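PDB 7NVH: trehalose monomycolate exporter MmpL3 from Mycobacterium tuberculosis, which probably exports trehalose monomycolate, a mycolic acid carrier for the cell envelope, across the mycobacterial inner membrane as a transporter of the RND permease superfamily. Local coordinates for residues H68-F73 against Y127-I132; I72-A77 against T160-G165; A289-A294 against I571-L576; A294-L299 against I630-F635. All blocks are in the same frame, centred on the assembly; numbering follows the deposited sequence.

Contact 1. Residues H68-F73 against Y127-I132; sequences HIVAIF and YTFVSI
F129 places CG in the crowded position between its backbone N and carbonyl carbon (chi1 78°), whereas V70 sets CG1 beside its own backbone N, anti to the carbonyl carbon; these torsions lay ring and branched side chain side by side, pointing the same way. F129 CD1 comes 3.6 Å from V70 CB, with V70 CG1 against the same flank of the ring. The match is diagonal, because F129 is directly paired with I72, whose CG1 meets F129 at CB rather than at the ring. The other branch, I72 CG2, lies anti to its backbone N and meets the edge of the Y127 ring in plane, 3.5 Å from Y127 CD1. On the other face of the sheet F73 repeats the diagonal: V130 CG2 approaches the ring edge in plane, 3.9 Å from F73 CE1, while T128 CG2 sits by F73 CB. The backbones run antiparallel (155°) and set this register. F73 N sits nearly on the C=O axis of T128 and donates to T128 O, and T128 N returns a bond to F73 O of 3.0 Å. A71 N reaches V130 O in the carbonyl plane at 3.1 Å, although the reverse bond is weak. I132 N meets I69 O from above the carbonyl plane, at 2.9 Å. In this protein helix 434-443 covers the V70 and I72 face; F129 meets F440 from that helix and F444 and Y447 just beyond it. The antiparallel 2-3-1-4 strand order, with helix 84-94 on the F73 and V130 face, is consistent with the ferredoxin-like subdomains of RND periplasmic domains.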
# COMPACT_ATOMS: atom_id res chain seq x y z
N HIS A 68 16.98 -8.40 -18.66
CA HIS A 68 16.00 -7.35 -18.95
C HIS A 68 14.88 -7.88 -19.84
O HIS A 68 13.70 -7.75 -19.51
CB HIS A 68 16.69 -6.17 -19.62
CG HIS A 68 17.46 -5.31 -18.67
ND1 HIS A 68 17.41 -5.48 -17.31
CD2 HIS A 68 18.29 -4.26 -18.89
CE1 HIS A 68 18.18 -4.58 -16.72
NE2 HIS A 68 18.73 -3.83 -17.66
N ILE A 69 15.24 -8.47 -20.97
CA ILE A 69 14.27 -9.03 -21.91
C ILE A 69 14.82 -10.36 -22.42
O ILE A 69 15.97 -10.43 -22.85
CB ILE A 69 14.00 -8.10 -23.10
CG1 ILE A 69 13.49 -6.74 -22.64
CG2 ILE A 69 13.01 -8.73 -24.06
CD1 ILE A 69 13.36 -5.74 -23.75
N VAL A 70 14.00 -11.40 -22.36
CA VAL A 70 14.26 -12.65 -23.06
C VAL A 70 13.06 -12.94 -23.95
O VAL A 70 11.91 -12.92 -23.49
CB VAL A 70 14.54 -13.82 -22.09
CG1 VAL A 70 15.85 -13.58 -21.37
CG2 VAL A 70 13.43 -13.98 -21.08
N ALA A 71 13.32 -13.16 -25.23
CA ALA A 71 12.28 -13.34 -26.23
C ALA A 71 12.36 -14.77 -26.74
O ALA A 71 13.33 -15.14 -27.40
CB ALA A 71 12.43 -12.34 -27.37
N ILE A 72 11.33 -15.56 -26.46
CA ILE A 72 11.34 -16.99 -26.75
C ILE A 72 10.78 -17.20 -28.15
O ILE A 72 9.64 -16.84 -28.44
CB ILE A 72 10.52 -17.77 -25.71
CG1 ILE A 72 11.14 -17.62 -24.33
CG2 ILE A 72 10.46 -19.23 -26.09
CD1 ILE A 72 10.26 -18.14 -23.23
N PHE A 73 11.59 -17.80 -29.02
CA PHE A 73 11.20 -18.07 -30.39
C PHE A 73 10.89 -19.55 -30.57
O PHE A 73 11.54 -20.41 -29.97
CB PHE A 73 12.30 -17.63 -31.36
CG PHE A 73 12.47 -16.15 -31.43
CD1 PHE A 73 13.42 -15.51 -30.66
CD2 PHE A 73 11.67 -15.39 -32.26
CE1 PHE A 73 13.57 -14.15 -30.72
CE2 PHE A 73 11.82 -14.02 -32.32
CZ PHE A 73 12.77 -13.40 -31.55
N TYR A 127 12.73 -24.67 -29.26
CA TYR A 127 12.53 -23.39 -28.60
C TYR A 127 13.89 -22.76 -28.39
O TYR A 127 14.86 -23.45 -28.08
CB TYR A 127 11.82 -23.55 -27.25
CG TYR A 127 10.32 -23.60 -27.34
CD1 TYR A 127 9.54 -22.51 -26.99
CD2 TYR A 127 9.67 -24.75 -27.75
CE1 TYR A 127 8.17 -22.55 -27.06
CE2 TYR A 127 8.30 -24.81 -27.82
CZ TYR A 127 7.55 -23.71 -27.47
OH TYR A 127 6.18 -23.76 -27.54
N THR A 128 13.97 -21.44 -28.57
CA THR A 128 15.20 -20.71 -28.33
C THR A 128 14.84 -19.30 -27.90
O THR A 128 13.74 -18.82 -28.17
CB THR A 128 16.10 -20.69 -29.57
OG1 THR A 128 17.28 -19.93 -29.28
CG2 THR A 128 15.37 -20.06 -30.73
N PHE A 129 15.78 -18.65 -27.24
CA PHE A 129 15.55 -17.29 -26.77
C PHE A 129 16.82 -16.47 -26.94
O PHE A 129 17.93 -17.00 -26.99
CB PHE A 129 15.10 -17.27 -25.30
CG PHE A 129 16.21 -17.46 -24.32
CD1 PHE A 129 16.65 -16.41 -23.54
CD2 PHE A 129 16.80 -18.70 -24.15
CE1 PHE A 129 17.66 -16.59 -22.62
CE2 PHE A 129 17.81 -18.88 -23.24
CZ PHE A 129 18.24 -17.82 -22.47
N VAL A 130 16.63 -15.16 -27.05
CA VAL A 130 17.72 -14.20 -27.10
C VAL A 130 17.50 -13.18 -26.00
O VAL A 130 16.36 -12.90 -25.61
CB VAL A 130 17.84 -13.51 -28.47
CG1 VAL A 130 18.08 -14.54 -29.56
CG2 VAL A 130 16.59 -12.72 -28.77
N SER A 131 18.59 -12.64 -25.49
CA SER A 131 18.54 -11.65 -24.42
C SER A 131 18.79 -10.27 -25.02
O SER A 131 19.81 -10.06 -25.68
CB SER A 131 19.58 -11.96 -23.35
OG SER A 131 19.51 -11.03 -22.29
N ILE A 132 17.86 -9.35 -24.78
CA ILE A 132 18.00 -7.99 -25.29
C ILE A 132 18.34 -7.06 -24.13
O ILE A 132 17.46 -6.74 -23.31
CB ILE A 132 16.73 -7.52 -26.01
CG1 ILE A 132 16.48 -8.34 -27.28
CG2 ILE A 132 16.82 -6.05 -26.36
CD1 ILE A 132 15.60 -9.54 -27.08

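Contact 2. Residues I72-A77 against T160-G165; sequences IFQAPA and TVKLAG. With AV0 (Lauryl Maltose Neopentyl Glycol), chain B.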
# COMPACT_ATOMS: atom_id res chain seq x y z
N ILE A 72 11.33 -15.56 -26.46
CA ILE A 72 11.34 -16.99 -26.75
C ILE A 72 10.78 -17.20 -28.15
O ILE A 72 9.64 -16.84 -28.44
CB ILE A 72 10.52 -17.77 -25.71
CG1 ILE A 72 11.14 -17.62 -24.33
CG2 ILE A 72 10.46 -19.23 -26.09
CD1 ILE A 72 10.26 -18.14 -23.23
N PHE A 73 11.59 -17.80 -29.02
CA PHE A 73 11.20 -18.07 -30.39
C PHE A 73 10.89 -19.55 -30.57
O PHE A 73 11.54 -20.41 -29.97
CB PHE A 73 12.30 -17.63 -31.36
CG PHE A 73 12.47 -16.15 -31.43
CD1 PHE A 73 13.42 -15.51 -30.66
CD2 PHE A 73 11.67 -15.39 -32.26
CE1 PHE A 73 13.57 -14.15 -30.72
CE2 PHE A 73 11.82 -14.02 -32.32
CZ PHE A 73 12.77 -13.40 -31.55
N GLN A 74 9.89 -19.84 -31.39
CA GLN A 74 9.40 -21.20 -31.58
C GLN A 74 9.57 -21.61 -33.04
O GLN A 74 9.45 -20.80 -33.95
CB GLN A 74 7.92 -21.30 -31.17
CG GLN A 74 7.25 -22.61 -31.54
CD GLN A 74 6.07 -22.93 -30.63
OE1 GLN A 74 5.61 -22.09 -29.87
NE2 GLN A 74 5.58 -24.16 -30.72
N ALA A 75 9.85 -22.90 -33.24
CA ALA A 75 10.12 -23.43 -34.57
C ALA A 75 8.87 -23.34 -35.45
O ALA A 75 7.75 -23.20 -34.96
CB ALA A 75 10.59 -24.88 -34.46
N PRO A 76 9.05 -23.39 -36.78
CA PRO A 76 7.92 -23.19 -37.71
C PRO A 76 6.96 -24.36 -37.79
O PRO A 76 6.61 -24.85 -38.87
CB PRO A 76 8.64 -22.96 -39.05
CG PRO A 76 9.99 -22.54 -38.71
CD PRO A 76 10.34 -23.27 -37.47
N ALA A 77 6.50 -24.83 -36.62
CA ALA A 77 5.43 -25.83 -36.53
C ALA A 77 5.77 -27.08 -37.36
O ALA A 77 5.14 -27.39 -38.37
CB ALA A 77 4.08 -25.24 -36.95
N THR A 160 4.48 -14.27 -32.99
CA THR A 160 4.72 -15.56 -32.35
C THR A 160 5.62 -15.44 -31.13
O THR A 160 5.51 -16.26 -30.21
CB THR A 160 5.32 -16.54 -33.36
OG1 THR A 160 4.57 -16.49 -34.58
CG2 THR A 160 5.29 -17.96 -32.82
N VAL A 161 6.49 -14.43 -31.10
CA VAL A 161 7.47 -14.33 -30.03
C VAL A 161 6.78 -14.12 -28.69
O VAL A 161 5.69 -13.53 -28.60
CB VAL A 161 8.47 -13.19 -30.33
CG1 VAL A 161 7.83 -11.84 -30.06
CG2 VAL A 161 9.72 -13.36 -29.50
N LYS A 162 7.40 -14.63 -27.63
CA LYS A 162 6.90 -14.49 -26.27
C LYS A 162 7.97 -13.79 -25.43
O LYS A 162 9.09 -14.28 -25.32
CB LYS A 162 6.55 -15.84 -25.65
CG LYS A 162 6.43 -16.96 -26.66
CD LYS A 162 5.27 -17.89 -26.33
CE LYS A 162 4.82 -18.66 -27.55
NZ LYS A 162 3.61 -18.06 -28.17
N LEU A 163 7.60 -12.65 -24.85
CA LEU A 163 8.54 -11.85 -24.08
C LEU A 163 8.47 -12.21 -22.61
O LEU A 163 7.39 -12.41 -22.05
CB LEU A 163 8.27 -10.36 -24.28
CG LEU A 163 7.90 -9.94 -25.70
CD1 LEU A 163 7.53 -8.47 -25.73
CD2 LEU A 163 9.05 -10.22 -26.65
N ALA A 164 9.64 -12.28 -21.98
CA ALA A 164 9.74 -12.52 -20.55
C ALA A 164 10.98 -11.80 -20.04
O ALA A 164 11.75 -11.24 -20.81
CB ALA A 164 9.81 -14.02 -20.24
N GLY A 165 11.15 -11.82 -18.73
CA GLY A 165 12.33 -11.21 -18.14
C GLY A 165 11.99 -10.17 -17.09
O GLY A 165 10.85 -10.09 -16.63
C1 AV0 B . 14.19 -4.35 -8.41
O1 AV0 B . 13.09 -5.19 -8.32
C2 AV0 B . 13.96 -3.09 -7.61
O2 AV0 B . 12.81 -2.41 -8.14
C3 AV0 B . 15.14 -2.18 -7.68
O3 AV0 B . 14.92 -1.10 -6.72
C4 AV0 B . 16.44 -2.84 -7.37
O4 AV0 B . 17.54 -2.01 -7.87
C5 AV0 B . 16.60 -4.22 -8.01
O5 AV0 B . 15.39 -5.07 -7.91
C6 AV0 B . 17.73 -4.94 -7.35
O6 AV0 B . 17.29 -6.21 -6.93
CAA AV0 B . 2.71 -1.05 -8.72
CAB AV0 B . 16.23 -13.93 -16.99
OAI AV0 B . 16.10 -0.32 -4.35
OAJ AV0 B . 15.25 -18.15 -9.00
OAL AV0 B . 11.11 -12.92 -4.35
OAN AV0 B . 14.99 -13.85 -8.55
OAP AV0 B . 14.16 -11.61 -10.03
OAQ AV0 B . 20.73 -1.49 -4.39
OAR AV0 B . 14.03 -18.69 -5.89
OAS AV0 B . 19.54 1.39 -6.26
OAT AV0 B . 11.65 -17.86 -4.47
OAU AV0 B . 20.26 -2.07 -7.19
OAV AV0 B . 10.98 -15.19 -4.91
CAW AV0 B . 4.04 -1.59 -9.23
CAX AV0 B . 14.73 -13.69 -16.63
CAY AV0 B . 5.17 -1.10 -8.34
CAZ AV0 B . 14.63 -13.00 -15.24
CBA AV0 B . 6.44 -1.90 -8.64
CBB AV0 B . 13.14 -12.84 -14.87
CBC AV0 B . 6.12 -3.40 -8.55
CBD AV0 B . 13.00 -12.30 -13.41
CBE AV0 B . 7.46 -4.21 -8.48
CBF AV0 B . 11.59 -11.71 -13.23
CBG AV0 B . 8.37 -3.85 -9.73
CBH AV0 B . 11.46 -11.06 -11.80
CBI AV0 B . 9.88 -4.08 -9.35
CBJ AV0 B . 10.74 -9.69 -11.93
CBK AV0 B . 10.37 -5.49 -9.90
CBL AV0 B . 10.69 -8.98 -10.53
CBM AV0 B . 17.42 0.16 -4.28
CBN AV0 B . 13.86 -18.04 -8.79
CBP AV0 B . 12.31 -12.33 -4.79
CBQ AV0 B . 10.72 -6.45 -8.69
CBR AV0 B . 11.83 -7.90 -10.48
CBS AV0 B . 13.31 -6.45 -8.98
CBT AV0 B . 12.14 -8.53 -7.98
OBV AV0 B . 13.07 -9.50 -8.51
OBX AV0 B . 12.49 -10.94 -6.75
OBY AV0 B . 17.90 -1.85 -5.56
OBZ AV0 B . 12.69 -16.02 -8.12
OCB AV0 B . 13.31 -14.59 -6.39
CCC AV0 B . 18.38 -0.98 -4.46
CCD AV0 B . 13.58 -17.09 -7.64
CCF AV0 B . 12.35 -12.34 -6.30
CCH AV0 B . 13.79 -13.09 -8.21
CCJ AV0 B . 12.79 -10.83 -8.19
CCL AV0 B . 13.99 -11.69 -8.60
CCM AV0 B . 11.98 -7.33 -9.04
CCN AV0 B . 19.79 -0.44 -4.70
CCO AV0 B . 12.98 -17.89 -6.48
CCQ AV0 B . 13.52 -13.21 -6.75
CCR AV0 B . 18.04 -1.18 -6.86
CCS AV0 B . 12.22 -15.16 -7.01
CCT AV0 B . 20.07 0.03 -6.08
CCU AV0 B . 12.40 -17.02 -5.42
CCV AV0 B . 19.50 -0.85 -7.14
CCW AV0 B . 11.49 -16.02 -5.98
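Between the two segments one antiparallel hydrogen-bonded pair forms, I72 with K162, their CA atoms 5.1 Å apart; further along, A164 bonds to V70. I72 N gives a nearly straight bond (174°) to K162 O of 2.8 Å, in the carbonyl plane. K162 N answers to I72 O at 3.2 Å, this time on a lone pair of the oxygen. One residue away, V161 supplies the main side-chain contact. V161 CG2, anti to the backbone N, lies over one face of the F73 ring, 3.8 Å from the centroid and 20° off the ring normal: a CH-pi contact displaced toward the rim. The nearest ring atom is F73 CE2, 3.6 Å from V161 CG2. The same methyl touches I72 O and also packs on A71, so it fills the angle between backbone and ring. F73 and V161 lie side by side, pointing the same way; F73 also touches helix 84-94 at W86, V90 and L94. On the face opposite F73, I72 CB rests 3.8 Å from K162 O, and the lysine chain, bent at chi2 and chi4 in the conformer given, curls back so that NZ makes a weak hydrogen bond to T160 O. K162 CE comes 4.2 Å from Q74 OE1, a loose approach, and the lysine also touches E439. Just past the strand, G165 takes the N-cap position of helix 166-174, with backbone angles that call for glycine. There G165 C lies 3.7 Å from CBB in an alkyl chain of the bound detergent. Strand 162-164 is the outer fourth strand of the ferredoxin-like sheet, and G165 belongs to the pocket that holds the detergent.

Contact 3. Residues A289-A294 against I571-L576; sequences AVLIVA and IVLMFL
Van der Waals contact between apolar side chains accounts for most of this antiparallel helix pair, whose axes run at 171° and approach to 10.0 Å. L573 is the central group. Its two methyls divide between neighbours on helix 270-297: L573 CD2 lies 3.7 Å from V290 CG2, the side chains crossing obliquely, and L573 CD1 reaches A294 CB at 3.6 Å, one helical turn further along. L291 slides past L573 in the opposite direction, bringing L291 CD2 to 3.7 Å from L573 CB. L291 CD1 meets M574 CG at 3.5 Å, the two side chains crossing at about a right angle, with the thioether sulphur slightly farther off.

A second kind of contact is side chain on backbone: L573 CD1 also rests 3.5 Å from V290 O, a carbonyl already bonded to A294 N within its own helix. No hydrogen bond links the segments, but just outside them R283 bonds to L576 O, and T569 OG1 weakly to A294 O.

Around the pair, helix 624-654 meets L291 through D640 and V643, and helix 582-607 packs on M574 through P584, A587 and T588. Helix 305-336 lies against I292 and V293.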
# COMPACT_ATOMS: atom_id res chain seq x y z
N ALA A 289 -9.40 12.85 10.89
CA ALA A 289 -8.28 13.05 9.98
C ALA A 289 -6.96 13.11 10.73
O ALA A 289 -5.97 12.49 10.32
CB ALA A 289 -8.49 14.32 9.16
N VAL A 290 -6.91 13.85 11.84
CA VAL A 290 -5.66 13.92 12.59
C VAL A 290 -5.36 12.58 13.24
O VAL A 290 -4.20 12.24 13.47
CB VAL A 290 -5.68 15.06 13.62
CG1 VAL A 290 -6.03 16.37 12.94
CG2 VAL A 290 -6.63 14.76 14.75
N LEU A 291 -6.39 11.77 13.52
CA LEU A 291 -6.14 10.42 14.02
C LEU A 291 -5.50 9.55 12.95
O LEU A 291 -4.59 8.77 13.25
CB LEU A 291 -7.44 9.80 14.51
CG LEU A 291 -7.73 10.01 15.99
CD1 LEU A 291 -9.00 9.30 16.33
CD2 LEU A 291 -6.58 9.49 16.83
N ILE A 292 -5.97 9.65 11.71
CA ILE A 292 -5.30 8.93 10.63
C ILE A 292 -3.86 9.40 10.49
O ILE A 292 -2.94 8.59 10.32
CB ILE A 292 -6.05 9.09 9.30
CG1 ILE A 292 -7.29 8.22 9.27
CG2 ILE A 292 -5.16 8.69 8.15
CD1 ILE A 292 -8.00 8.27 7.95
N VAL A 293 -3.64 10.71 10.55
CA VAL A 293 -2.29 11.24 10.43
C VAL A 293 -1.40 10.67 11.53
O VAL A 293 -0.26 10.26 11.27
CB VAL A 293 -2.31 12.78 10.45
CG1 VAL A 293 -0.91 13.33 10.64
CG2 VAL A 293 -2.91 13.30 9.17
N ALA A 294 -1.91 10.64 12.76
CA ALA A 294 -1.13 10.09 13.87
C ALA A 294 -0.85 8.60 13.67
O ALA A 294 0.24 8.12 13.98
CB ALA A 294 -1.86 10.32 15.18
N ILE A 571 -3.96 7.83 21.56
CA ILE A 571 -4.61 7.92 22.86
C ILE A 571 -4.81 9.37 23.27
O ILE A 571 -5.90 9.76 23.72
CB ILE A 571 -3.79 7.14 23.92
CG1 ILE A 571 -4.02 5.64 23.75
CG2 ILE A 571 -4.17 7.59 25.31
CD1 ILE A 571 -3.24 4.80 24.73
N VAL A 572 -3.79 10.21 23.09
CA VAL A 572 -3.92 11.62 23.44
C VAL A 572 -4.92 12.31 22.54
O VAL A 572 -5.74 13.13 23.00
CB VAL A 572 -2.54 12.30 23.39
CG1 VAL A 572 -2.68 13.78 23.67
CG2 VAL A 572 -1.59 11.66 24.39
N LEU A 573 -4.89 12.02 21.24
CA LEU A 573 -5.81 12.67 20.32
C LEU A 573 -7.26 12.28 20.61
O LEU A 573 -8.16 13.11 20.51
CB LEU A 573 -5.45 12.34 18.88
CG LEU A 573 -4.42 13.29 18.26
CD1 LEU A 573 -3.88 12.72 16.96
CD2 LEU A 573 -5.02 14.66 18.04
N MET A 574 -7.50 11.02 20.97
CA MET A 574 -8.84 10.58 21.32
C MET A 574 -9.26 11.06 22.70
O MET A 574 -10.46 11.12 22.98
CB MET A 574 -8.92 9.06 21.22
CG MET A 574 -8.92 8.58 19.78
SD MET A 574 -9.41 6.86 19.54
CE MET A 574 -8.70 6.12 20.99
N PHE A 575 -8.30 11.38 23.58
CA PHE A 575 -8.65 12.10 24.80
C PHE A 575 -9.08 13.52 24.48
O PHE A 575 -9.97 14.07 25.14
CB PHE A 575 -7.48 12.11 25.77
CG PHE A 575 -7.50 13.29 26.70
CD1 PHE A 575 -8.41 13.35 27.74
CD2 PHE A 575 -6.62 14.34 26.52
CE1 PHE A 575 -8.43 14.43 28.59
CE2 PHE A 575 -6.64 15.42 27.37
CZ PHE A 575 -7.55 15.47 28.40
N LEU A 576 -8.44 14.15 23.50
CA LEU A 576 -8.86 15.49 23.11
C LEU A 576 -10.23 15.47 22.44
O LEU A 576 -11.05 16.36 22.67
CB LEU A 576 -7.82 16.13 22.19
CG LEU A 576 -6.43 16.30 22.79
CD1 LEU A 576 -5.42 16.66 21.72
CD2 LEU A 576 -6.45 17.36 23.89

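Contact 4. Residues A294-L299 against I630-F635; sequences ASAIGL and IIALVF
Close helix packing over alanine joins the two halves of the RND-type membrane domain here, helix 270-297 and the 3-10 segment that follows it meeting helix 624-654. A small side chain lets the backbones draw together: the CA atoms of A296 and A632 lie 5.2 Å apart. The methyl of A632 points at the other segment and is the centre of the contact. A296 meets it with its backbone, A296 CA 4.1 Å from A632 CB, its own methyl turned to the side, while L299, in the 3-10 turn, swings CG anti to its carbonyl carbon (chi1 -55°) and brings L299 CD1 to 3.8 Å from A632 CB, with CG and CD2 close behind.

S295 also points toward the helix, its CB 3.8 Å from A632 O. Its hydroxyl is not spent across the interface: OG bonds to L291 O, one turn back in its own helix, so the polar atom is satisfied within the buried contact. Helix 559-577 takes part as well, with T570 on S295 and L566 and L567 on F635. The F635 side chain, with CG anti to its backbone N (chi1 -155°), lies beside this serine, where S295 OG sits obliquely 4.1 Å from F635 CD2.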
# COMPACT_ATOMS: atom_id res chain seq x y z
N ALA A 294 -1.91 10.64 12.76
CA ALA A 294 -1.13 10.09 13.87
C ALA A 294 -0.85 8.60 13.67
O ALA A 294 0.24 8.12 13.98
CB ALA A 294 -1.86 10.32 15.18
N SER A 295 -1.84 7.86 13.17
CA SER A 295 -1.64 6.43 12.95
C SER A 295 -0.59 6.17 11.87
O SER A 295 0.24 5.27 12.01
CB SER A 295 -2.96 5.76 12.57
OG SER A 295 -3.91 5.91 13.61
N ALA A 296 -0.61 6.95 10.80
CA ALA A 296 0.27 6.72 9.66
C ALA A 296 1.57 7.51 9.73
O ALA A 296 2.41 7.35 8.84
CB ALA A 296 -0.46 7.06 8.35
N ILE A 297 1.76 8.36 10.74
CA ILE A 297 3.00 9.11 10.82
C ILE A 297 4.14 8.23 11.31
O ILE A 297 5.31 8.47 10.99
CB ILE A 297 2.83 10.36 11.69
CG1 ILE A 297 3.96 11.36 11.43
CG2 ILE A 297 2.79 9.99 13.16
CD1 ILE A 297 3.69 12.73 11.98
N GLY A 298 3.83 7.18 12.08
CA GLY A 298 4.86 6.28 12.55
C GLY A 298 5.59 5.57 11.44
O GLY A 298 6.73 5.14 11.64
N LEU A 299 4.97 5.45 10.27
CA LEU A 299 5.65 4.85 9.12
C LEU A 299 6.82 5.69 8.65
O LEU A 299 7.65 5.19 7.88
CB LEU A 299 4.66 4.65 7.97
CG LEU A 299 3.40 3.84 8.29
CD1 LEU A 299 2.53 3.72 7.05
CD2 LEU A 299 3.77 2.47 8.82
N ILE A 630 -0.81 -1.75 5.95
CA ILE A 630 -2.10 -2.31 6.35
C ILE A 630 -2.35 -2.04 7.83
O ILE A 630 -3.46 -1.66 8.22
CB ILE A 630 -2.15 -3.81 6.04
CG1 ILE A 630 -2.42 -4.04 4.55
CG2 ILE A 630 -3.21 -4.50 6.88
CD1 ILE A 630 -2.18 -5.46 4.11
N ILE A 631 -1.33 -2.24 8.66
CA ILE A 631 -1.49 -1.98 10.09
C ILE A 631 -1.88 -0.53 10.33
O ILE A 631 -2.86 -0.24 11.04
CB ILE A 631 -0.19 -2.34 10.84
CG1 ILE A 631 -0.07 -3.86 11.01
CG2 ILE A 631 -0.13 -1.64 12.19
CD1 ILE A 631 1.32 -4.31 11.41
N ALA A 632 -1.14 0.40 9.73
CA ALA A 632 -1.42 1.81 9.94
C ALA A 632 -2.82 2.18 9.46
O ALA A 632 -3.59 2.82 10.19
CB ALA A 632 -0.37 2.66 9.22
N LEU A 633 -3.17 1.77 8.24
CA LEU A 633 -4.47 2.15 7.68
C LEU A 633 -5.62 1.53 8.46
O LEU A 633 -6.62 2.20 8.73
CB LEU A 633 -4.54 1.75 6.21
CG LEU A 633 -3.69 2.57 5.25
CD1 LEU A 633 -4.01 2.22 3.81
CD2 LEU A 633 -3.88 4.06 5.50
N VAL A 634 -5.50 0.25 8.83
CA VAL A 634 -6.57 -0.42 9.56
C VAL A 634 -6.76 0.22 10.92
O VAL A 634 -7.89 0.51 11.34
CB VAL A 634 -6.28 -1.93 9.67
CG1 VAL A 634 -7.11 -2.54 10.79
CG2 VAL A 634 -6.56 -2.62 8.35
N PHE A 635 -5.66 0.46 11.64
CA PHE A 635 -5.77 1.11 12.95
C PHE A 635 -6.41 2.49 12.81
O PHE A 635 -7.34 2.83 13.56
CB PHE A 635 -4.39 1.21 13.58
CG PHE A 635 -4.41 1.30 15.08
CD1 PHE A 635 -4.15 0.19 15.86
CD2 PHE A 635 -4.69 2.50 15.71
CE1 PHE A 635 -4.17 0.27 17.23
CE2 PHE A 635 -4.72 2.58 17.09
CZ PHE A 635 -4.45 1.47 17.85

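In the fold
Along the chain, contacts 1 and 2 close before contacts 3 and 4 open. The first two share I72, F73 and strand 70-74, which takes 127-131 on one flank and 162-164 on the other; with their centres 8 Å apart they lie in one four-stranded sheet. Contacts 3 and 4 share A294 and helix 270-297, their centres 11 Å apart, and their segments alternate in the sequence. Each of these joins the first MMPL repeat to the second. About 57 Å separates the centres of contacts 2 and 3, on opposite sides of the chain's centre. The set thus illustrates a division of labour: strand pairing within the first half shapes a periplasmic subdomain, while distant helices knit the two membrane halves together.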